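Local coordinates for arginine 3rd transport system periplasmic binding protein (Legionella pneumophila subsp. pneumophila str. Philadelphia 1, PDB 3KZG) that probably captures arginine in the periplasm and hands it to a membrane-bound ABC transport system for uptake, at residues A[122-127]-A[154-159]; A[38-43]-A[216-221]. All coordinates share one frame; numbering follows the deposited sequence.

Interaction 1 (A[122-127]-A[154-159]); sequences ARQVLS and ASLMDY
Gln124, one of the two helix residues that meet Leu156, accepts a hydrogen bond at its main-chain O from Ser127 OG at 2.7 Å. The hydroxyl folds back to this carbonyl three residues earlier and comes from above its plane, 36° out of it. The side chain of Gln124 leaves in another direction: with CG anti to the backbone N (chi1 -169°) and the chain extended beyond it, the amide is carried across to the strand. There the two side chains cross at about a right angle, with Gln124 NE2 3.6 Å from Leu156 CD2. Glutamine suits this position because its amide can lie against a methyl while OE1 bonds Ser92 OG of the neighbouring strand 91-97. The helix 121-127 is the connection in a beta-alpha-beta crossover between the adjacent parallel strands 112-116 and 133-137, and it lies over one face of the five-stranded mixed sheet of this alpha/beta lobe. Leu156, on strand 154-158 between 112-116 and 91-97, faces this helix, whereas its neighbours Ser155 and Met157, a selenomethionine here, pack against helix 140-148 on the other face. Helix and strand come closest at Val125 CA and Leu156 CA, 7.8 Å apart. Val125 slides past Leu156 in the opposite direction, and Val125 CG2 presses on Leu156 CD2 at 3.3 Å, closer than two methyls usually come. A branched valine fills this buried position well, since the same side chain also touches Val134 and Tyr94.

Interaction 2 (A[38-43]-A[216-221]); sequences CRRLHA and EADGTY
Leading up to Arg40, which crosses to Asp218 and Thr220, the last turn of helix 29-40 passes through Arg39, whose NH1 forms a salt bridge with Glu36 OE2. Arg40 is the residue that carries the contact. Its chain runs extended from CG to NE, which takes the guanidinium far from its own backbone, and the Asp218 side chain comes from the opposite direction. Arg40 NH1 lies 3.2 Å and Arg40 NH2 3.3 Å from Asp218 OD2, two end-on donors sharing one oxygen of a salt bridge. That oxygen sits near the guanidinium plane but tilted 16° from it, and the two flat groups are turned 44° apart. Both hydrogen bonds are bent, and OD2 receives NH1 on its syn lone pair. Arg40 NH2 also comes within 2.9 Å of Thr220 OG1, at an angle too poor for a hydrogen bond. Arg40 NE turns to Glu36 OE2, so the arginine links two acids, which would be expected to steady its positive charge at this partly exposed site. The side chain also touches Ile211 and Met215 of helix 202-217. After it, Leu41 packs on Ile208 and Leu5. The helix then closes at His42, whose phi of +64° and the bond from Ala43 N to Cys38 O, 2.8 Å, belong to a Schellman motif. Across the contact, Gly219 fits between Asp218 and Thr220 because, at its positive phi, a side chain would run into the carbonyl O of Asp218. Asp218 OD1 also lies close to Thr220 OG1, unusually so, and the exact length is doubtful. Asp218 OD1 accepts from Thr220 N, two residues on, at 2.9 Å: an Asx turn, set where helix 202-217 ends and helix 220-228 begins.

Interaction 1 is mostly buried and largely apolar, interaction 2 a surface contact made of charges. They lie on opposite sides of the chain's centre, with centres about 33 Å and nearest atoms about 12 Å apart, and they share no helix or strand. In the first, a crossover helix rests on a central strand of a sheet through close-fitting methyls and one amide, joining parts 27 residues apart in sequence. In the second, two helix termini 173 residues apart are tied by an arginine-aspartate bridge, and the 216-221 side also adjoins a second subunit. Along the chain, interaction 1 is nested within the loop that interaction 2 closes.

Interaction 1 (A[122-127]-A[154-159])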
ATOM      1  N   ALA A 122      -4.906 -34.787 -18.402  1.00 18.30           N
ATOM      2  CA  ALA A 122      -5.130 -35.693 -19.518  1.00 20.81           C
ATOM      3  C   ALA A 122      -6.394 -35.218 -20.225  1.00 22.44           C
ATOM      4  O   ALA A 122      -6.454 -35.139 -21.457  1.00 22.46           O
ATOM      5  CB  ALA A 122      -5.325 -37.119 -19.013  1.00 21.27           C
ATOM      6  N   ARG A 123      -7.409 -34.904 -19.429  1.00 23.28           N
ATOM      7  CA  ARG A 123      -8.679 -34.437 -19.963  1.00 23.59           C
ATOM      8  C   ARG A 123      -8.514 -33.118 -20.713  1.00 21.53           C
ATOM      9  O   ARG A 123      -9.139 -32.905 -21.751  1.00 22.40           O
ATOM     10  CB  ARG A 123      -9.691 -34.276 -18.825  1.00 28.06           C
ATOM     11  CG  ARG A 123     -11.080 -33.865 -19.283  1.00 34.41           C
ATOM     12  CD  ARG A 123     -12.056 -33.846 -18.116  1.00 40.11           C
ATOM     13  NE  ARG A 123     -12.231 -35.171 -17.527  1.00 45.34           N
ATOM     14  CZ  ARG A 123     -12.769 -36.211 -18.160  1.00 48.05           C
ATOM     15  NH1 ARG A 123     -13.191 -36.090 -19.414  1.00 48.91           N
ATOM     16  NH2 ARG A 123     -12.888 -37.377 -17.537  1.00 49.07           N
ATOM     17  N   GLN A 124      -7.661 -32.237 -20.198  1.00 20.85           N
ATOM     18  CA  GLN A 124      -7.432 -30.948 -20.844  1.00 20.62           C
ATOM     19  C   GLN A 124      -6.791 -31.140 -22.215  1.00 21.19           C
ATOM     20  O   GLN A 124      -7.187 -30.510 -23.195  1.00 20.07           O
ATOM     21  CB  GLN A 124      -6.521 -30.070 -19.990  1.00 21.89           C
ATOM     22  CG  GLN A 124      -6.456 -28.634 -20.480  1.00 23.35           C
ATOM     23  CD  GLN A 124      -5.294 -27.865 -19.897  1.00 23.43           C
ATOM     24  OE1 GLN A 124      -5.050 -27.901 -18.692  1.00 23.99           O
ATOM     25  NE2 GLN A 124      -4.570 -27.153 -20.753  1.00 26.45           N
ATOM     26  N   VAL A 125      -5.800 -32.023 -22.271  1.00 20.81           N
ATOM     27  CA  VAL A 125      -5.093 -32.310 -23.509  1.00 20.41           C
ATOM     28  C   VAL A 125      -6.020 -32.872 -24.584  1.00 20.75           C
ATOM     29  O   VAL A 125      -6.050 -32.380 -25.714  1.00 20.58           O
ATOM     30  CB  VAL A 125      -3.939 -33.326 -23.264  1.00 21.41           C
ATOM     31  CG1 VAL A 125      -3.281 -33.710 -24.577  1.00 18.35           C
ATOM     32  CG2 VAL A 125      -2.907 -32.721 -22.322  1.00 21.61           C
ATOM     33  N   LEU A 126      -6.783 -33.902 -24.240  1.00 22.01           N
ATOM     34  CA  LEU A 126      -7.666 -34.508 -25.225  1.00 23.64           C
ATOM     35  C   LEU A 126      -8.799 -33.584 -25.664  1.00 24.72           C
ATOM     36  O   LEU A 126      -9.199 -33.608 -26.824  1.00 25.30           O
ATOM     37  CB  LEU A 126      -8.226 -35.830 -24.695  1.00 22.49           C
ATOM     38  CG  LEU A 126      -7.196 -36.938 -24.424  1.00 23.80           C
ATOM     39  CD1 LEU A 126      -7.932 -38.183 -23.986  1.00 24.24           C
ATOM     40  CD2 LEU A 126      -6.360 -37.240 -25.656  1.00 21.70           C
ATOM     41  N   SER A 127      -9.295 -32.762 -24.744  1.00 26.64           N
ATOM     42  CA  SER A 127     -10.384 -31.833 -25.046  1.00 29.31           C
ATOM     43  C   SER A 127      -9.990 -30.798 -26.097  1.00 30.22           C
ATOM     44  O   SER A 127     -10.845 -30.121 -26.666  1.00 30.41           O
ATOM     45  CB  SER A 127     -10.835 -31.113 -23.769  1.00 30.66           C
ATOM     46  OG  SER A 127      -9.829 -30.234 -23.292  1.00 31.91           O
ATOM     47  N   ALA A 154       6.245 -33.683 -25.221  1.00 21.05           N
ATOM     48  CA  ALA A 154       6.087 -32.568 -24.303  1.00 20.94           C
ATOM     49  C   ALA A 154       5.281 -33.024 -23.097  1.00 20.69           C
ATOM     50  O   ALA A 154       4.778 -34.147 -23.057  1.00 22.19           O
ATOM     51  CB  ALA A 154       5.369 -31.416 -24.998  1.00 21.54           C
ATOM     52  N   SER A 155       5.154 -32.130 -22.130  1.00 19.70           N
ATOM     53  CA  SER A 155       4.429 -32.406 -20.904  1.00 21.08           C
ATOM     54  C   SER A 155       3.537 -31.227 -20.515  1.00 20.24           C
ATOM     55  O   SER A 155       3.908 -30.068 -20.706  1.00 21.05           O
ATOM     56  CB  SER A 155       5.434 -32.697 -19.783  1.00 22.78           C
ATOM     57  OG  SER A 155       4.797 -32.768 -18.523  1.00 26.35           O
ATOM     58  N   LEU A 156       2.353 -31.532 -19.991  1.00 19.19           N
ATOM     59  CA  LEU A 156       1.419 -30.510 -19.530  1.00 18.23           C
ATOM     60  C   LEU A 156       1.379 -30.696 -18.019  1.00 17.72           C
ATOM     61  O   LEU A 156       0.972 -31.751 -17.530  1.00 17.53           O
ATOM     62  CB  LEU A 156       0.021 -30.725 -20.138  1.00 18.08           C
ATOM     63  CG  LEU A 156      -1.061 -29.719 -19.707  1.00 19.75           C
ATOM     64  CD1 LEU A 156      -0.599 -28.298 -20.006  1.00 17.43           C
ATOM     65  CD2 LEU A 156      -2.363 -30.015 -20.436  1.00 18.41           C
HETATM   66  N   MSE A 157       1.838 -29.679 -17.290  1.00 19.42           N
HETATM   67  CA  MSE A 157       1.890 -29.705 -15.832  1.00 20.43           C
HETATM   68  C   MSE A 157       1.485 -28.351 -15.254  1.00 18.66           C
HETATM   69  O   MSE A 157       1.103 -27.449 -15.995  1.00 19.48           O
HETATM   70  CB  MSE A 157       3.312 -30.065 -15.368  1.00 24.49           C
HETATM   71  CG  MSE A 157       4.406 -29.081 -15.797  1.00 30.64           C
HETATM   72 SE   MSE A 157       6.223 -29.635 -15.324  1.00 41.37          SE
HETATM   73  CE  MSE A 157       6.415 -31.143 -16.557  1.00 34.82           C
ATOM     74  N   ASP A 158       1.558 -28.221 -13.933  1.00 17.38           N
ATOM     75  CA  ASP A 158       1.217 -26.966 -13.272  1.00 16.32           C
ATOM     76  C   ASP A 158       2.129 -25.854 -13.808  1.00 17.09           C
ATOM     77  O   ASP A 158       3.324 -26.074 -14.039  1.00 18.90           O
ATOM     78  CB  ASP A 158       1.405 -27.080 -11.753  1.00 16.60           C
ATOM     79  CG  ASP A 158       0.603 -28.223 -11.134  1.00 19.20           C
ATOM     80  OD1 ASP A 158      -0.632 -28.267 -11.315  1.00 19.31           O
ATOM     81  OD2 ASP A 158       1.211 -29.075 -10.453  1.00 19.65           O
ATOM     82  N   TYR A 159       1.563 -24.668 -13.999  1.00 15.57           N
ATOM     83  CA  TYR A 159       2.314 -23.521 -14.497  1.00 14.72           C
ATOM     84  C   TYR A 159       3.535 -23.175 -13.635  1.00 14.89           C
ATOM     85  O   TYR A 159       4.639 -23.017 -14.165  1.00 13.92           O
ATOM     86  CB  TYR A 159       1.394 -22.300 -14.604  1.00 18.26           C
ATOM     87  CG  TYR A 159       2.127 -21.018 -14.936  1.00 20.58           C
ATOM     88  CD1 TYR A 159       2.752 -20.853 -16.173  1.00 21.19           C
ATOM     89  CD2 TYR A 159       2.227 -19.988 -14.001  1.00 20.14           C
ATOM     90  CE1 TYR A 159       3.468 -19.697 -16.473  1.00 24.25           C
ATOM     91  CE2 TYR A 159       2.942 -18.823 -14.289  1.00 23.42           C
ATOM     92  CZ  TYR A 159       3.560 -18.686 -15.526  1.00 24.42           C
ATOM     93  OH  TYR A 159       4.281 -17.553 -15.817  1.00 26.42           O
TER

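Interaction 2 (A[38-43]-A[216-221])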
ATOM      1  N   CYS A  38      -2.329 -24.119  10.234  1.00 23.64           N
ATOM      2  CA  CYS A  38      -2.440 -24.937  11.437  1.00 25.72           C
ATOM      3  C   CYS A  38      -2.141 -24.162  12.717  1.00 26.90           C
ATOM      4  O   CYS A  38      -2.811 -24.367  13.725  1.00 28.18           O
ATOM      5  CB  CYS A  38      -1.520 -26.158  11.346  1.00 24.59           C
ATOM      6  SG  CYS A  38      -2.101 -27.423  10.206  1.00 27.66           S
ATOM      7  N   ARG A  39      -1.154 -23.268  12.697  1.00 27.88           N
ATOM      8  CA  ARG A  39      -0.853 -22.512  13.909  1.00 29.93           C
ATOM      9  C   ARG A  39      -2.007 -21.576  14.248  1.00 29.13           C
ATOM     10  O   ARG A  39      -2.284 -21.313  15.420  1.00 28.60           O
ATOM     11  CB  ARG A  39       0.449 -21.711  13.768  1.00 33.07           C
ATOM     12  CG  ARG A  39       0.438 -20.611  12.729  1.00 39.70           C
ATOM     13  CD  ARG A  39       1.769 -19.855  12.739  1.00 44.24           C
ATOM     14  NE  ARG A  39       1.895 -18.962  13.889  1.00 46.96           N
ATOM     15  CZ  ARG A  39       1.260 -17.798  14.004  1.00 48.38           C
ATOM     16  NH1 ARG A  39       0.455 -17.379  13.037  1.00 49.02           N
ATOM     17  NH2 ARG A  39       1.423 -17.056  15.091  1.00 49.83           N
ATOM     18  N   ARG A  40      -2.680 -21.082  13.213  1.00 26.74           N
ATOM     19  CA  ARG A  40      -3.818 -20.193  13.397  1.00 26.21           C
ATOM     20  C   ARG A  40      -4.995 -21.013  13.911  1.00 24.97           C
ATOM     21  O   ARG A  40      -5.885 -20.492  14.573  1.00 23.67           O
ATOM     22  CB  ARG A  40      -4.163 -19.494  12.078  1.00 24.65           C
ATOM     23  CG  ARG A  40      -3.145 -18.424  11.713  1.00 24.40           C
ATOM     24  CD  ARG A  40      -3.365 -17.842  10.327  1.00 25.12           C
ATOM     25  NE  ARG A  40      -2.316 -16.882  10.008  1.00 22.68           N
ATOM     26  CZ  ARG A  40      -2.449 -15.562  10.082  1.00 23.29           C
ATOM     27  NH1 ARG A  40      -3.602 -15.020  10.463  1.00 24.77           N
ATOM     28  NH2 ARG A  40      -1.418 -14.781   9.793  1.00 22.74           N
ATOM     29  N   LEU A  41      -4.979 -22.306  13.600  1.00 26.35           N
ATOM     30  CA  LEU A  41      -6.011 -23.226  14.051  1.00 27.16           C
ATOM     31  C   LEU A  41      -5.634 -23.706  15.451  1.00 29.18           C
ATOM     32  O   LEU A  41      -6.396 -24.423  16.098  1.00 29.46           O
ATOM     33  CB  LEU A  41      -6.112 -24.430  13.108  1.00 25.77           C
ATOM     34  CG  LEU A  41      -6.765 -24.207  11.741  1.00 25.05           C
ATOM     35  CD1 LEU A  41      -6.646 -25.464  10.886  1.00 24.67           C
ATOM     36  CD2 LEU A  41      -8.226 -23.833  11.941  1.00 25.19           C
ATOM     37  N   HIS A  42      -4.452 -23.298  15.909  1.00 31.51           N
ATOM     38  CA  HIS A  42      -3.945 -23.684  17.226  1.00 34.98           C
ATOM     39  C   HIS A  42      -3.714 -25.193  17.278  1.00 36.29           C
ATOM     40  O   HIS A  42      -3.840 -25.817  18.331  1.00 37.80           O
ATOM     41  CB  HIS A  42      -4.937 -23.278  18.322  1.00 35.08           C
ATOM     42  CG  HIS A  42      -5.204 -21.806  18.382  1.00 37.09           C
ATOM     43  ND1 HIS A  42      -6.267 -21.271  19.079  1.00 38.96           N
ATOM     44  CD2 HIS A  42      -4.548 -20.755  17.837  1.00 38.01           C
ATOM     45  CE1 HIS A  42      -6.256 -19.956  18.957  1.00 38.77           C
ATOM     46  NE2 HIS A  42      -5.222 -19.617  18.208  1.00 39.03           N
ATOM     47  N   ALA A  43      -3.376 -25.772  16.131  1.00 36.69           N
ATOM     48  CA  ALA A  43      -3.125 -27.201  16.040  1.00 36.97           C
ATOM     49  C   ALA A  43      -1.749 -27.491  15.451  1.00 37.02           C
ATOM     50  O   ALA A  43      -1.306 -26.821  14.516  1.00 37.99           O
ATOM     51  CB  ALA A  43      -4.200 -27.862  15.188  1.00 35.63           C
ATOM     52  N   GLU A 216      -5.241 -13.220   4.114  1.00 14.17           N
ATOM     53  CA  GLU A 216      -5.231 -12.365   2.945  1.00 16.43           C
ATOM     54  C   GLU A 216      -5.403 -10.930   3.412  1.00 16.19           C
ATOM     55  O   GLU A 216      -4.907 -10.000   2.781  1.00 16.01           O
ATOM     56  CB  GLU A 216      -6.347 -12.780   1.978  1.00 17.48           C
ATOM     57  CG  GLU A 216      -6.234 -14.246   1.585  1.00 22.60           C
ATOM     58  CD  GLU A 216      -7.313 -14.716   0.635  1.00 23.72           C
ATOM     59  OE1 GLU A 216      -8.501 -14.420   0.864  1.00 23.62           O
ATOM     60  OE2 GLU A 216      -6.968 -15.410  -0.341  1.00 29.24           O
ATOM     61  N   ALA A 217      -6.073 -10.758   4.546  1.00 17.20           N
ATOM     62  CA  ALA A 217      -6.311  -9.422   5.077  1.00 17.06           C
ATOM     63  C   ALA A 217      -5.147  -8.809   5.867  1.00 17.36           C
ATOM     64  O   ALA A 217      -5.005  -7.590   5.887  1.00 16.02           O
ATOM     65  CB  ALA A 217      -7.575  -9.424   5.927  1.00 16.35           C
ATOM     66  N   ASP A 218      -4.315  -9.629   6.514  1.00 18.87           N
ATOM     67  CA  ASP A 218      -3.205  -9.078   7.290  1.00 19.83           C
ATOM     68  C   ASP A 218      -1.847  -9.099   6.592  1.00 20.15           C
ATOM     69  O   ASP A 218      -0.826  -8.813   7.217  1.00 21.78           O
ATOM     70  CB  ASP A 218      -3.087  -9.768   8.662  1.00 22.64           C
ATOM     71  CG  ASP A 218      -2.744 -11.246   8.562  1.00 22.36           C
ATOM     72  OD1 ASP A 218      -2.084 -11.656   7.584  1.00 21.21           O
ATOM     73  OD2 ASP A 218      -3.124 -11.998   9.481  1.00 24.55           O
ATOM     74  N   GLY A 219      -1.831  -9.438   5.304  1.00 18.13           N
ATOM     75  CA  GLY A 219      -0.582  -9.455   4.560  1.00 15.00           C
ATOM     76  C   GLY A 219       0.266 -10.711   4.649  1.00 14.89           C
ATOM     77  O   GLY A 219       1.251 -10.848   3.926  1.00 14.93           O
ATOM     78  N   THR A 220      -0.098 -11.630   5.532  1.00 15.78           N
ATOM     79  CA  THR A 220       0.664 -12.865   5.674  1.00 17.73           C
ATOM     80  C   THR A 220       0.646 -13.665   4.371  1.00 16.67           C
ATOM     81  O   THR A 220       1.681 -14.155   3.916  1.00 17.14           O
ATOM     82  CB  THR A 220       0.098 -13.739   6.804  1.00 18.06           C
ATOM     83  OG1 THR A 220       0.035 -12.974   8.014  1.00 21.66           O
ATOM     84  CG2 THR A 220       0.998 -14.946   7.033  1.00 21.37           C
ATOM     85  N   TYR A 221      -0.529 -13.787   3.764  1.00 16.39           N
ATOM     86  CA  TYR A 221      -0.657 -14.530   2.518  1.00 15.70           C
ATOM     87  C   TYR A 221       0.162 -13.918   1.393  1.00 15.72           C
ATOM     88  O   TYR A 221       0.856 -14.630   0.672  1.00 16.26           O
ATOM     89  CB  TYR A 221      -2.124 -14.620   2.087  1.00 17.11           C
ATOM     90  CG  TYR A 221      -2.303 -15.139   0.676  1.00 15.75           C
ATOM     91  CD1 TYR A 221      -2.368 -14.261  -0.403  1.00 15.11           C
ATOM     92  CD2 TYR A 221      -2.354 -16.509   0.417  1.00 15.79           C
ATOM     93  CE1 TYR A 221      -2.475 -14.731  -1.709  1.00 15.08           C
ATOM     94  CE2 TYR A 221      -2.461 -16.994  -0.888  1.00 15.63           C
ATOM     95  CZ  TYR A 221      -2.518 -16.097  -1.944  1.00 15.90           C
ATOM     96  OH  TYR A 221      -2.596 -16.558  -3.237  1.00 15.47           O
TER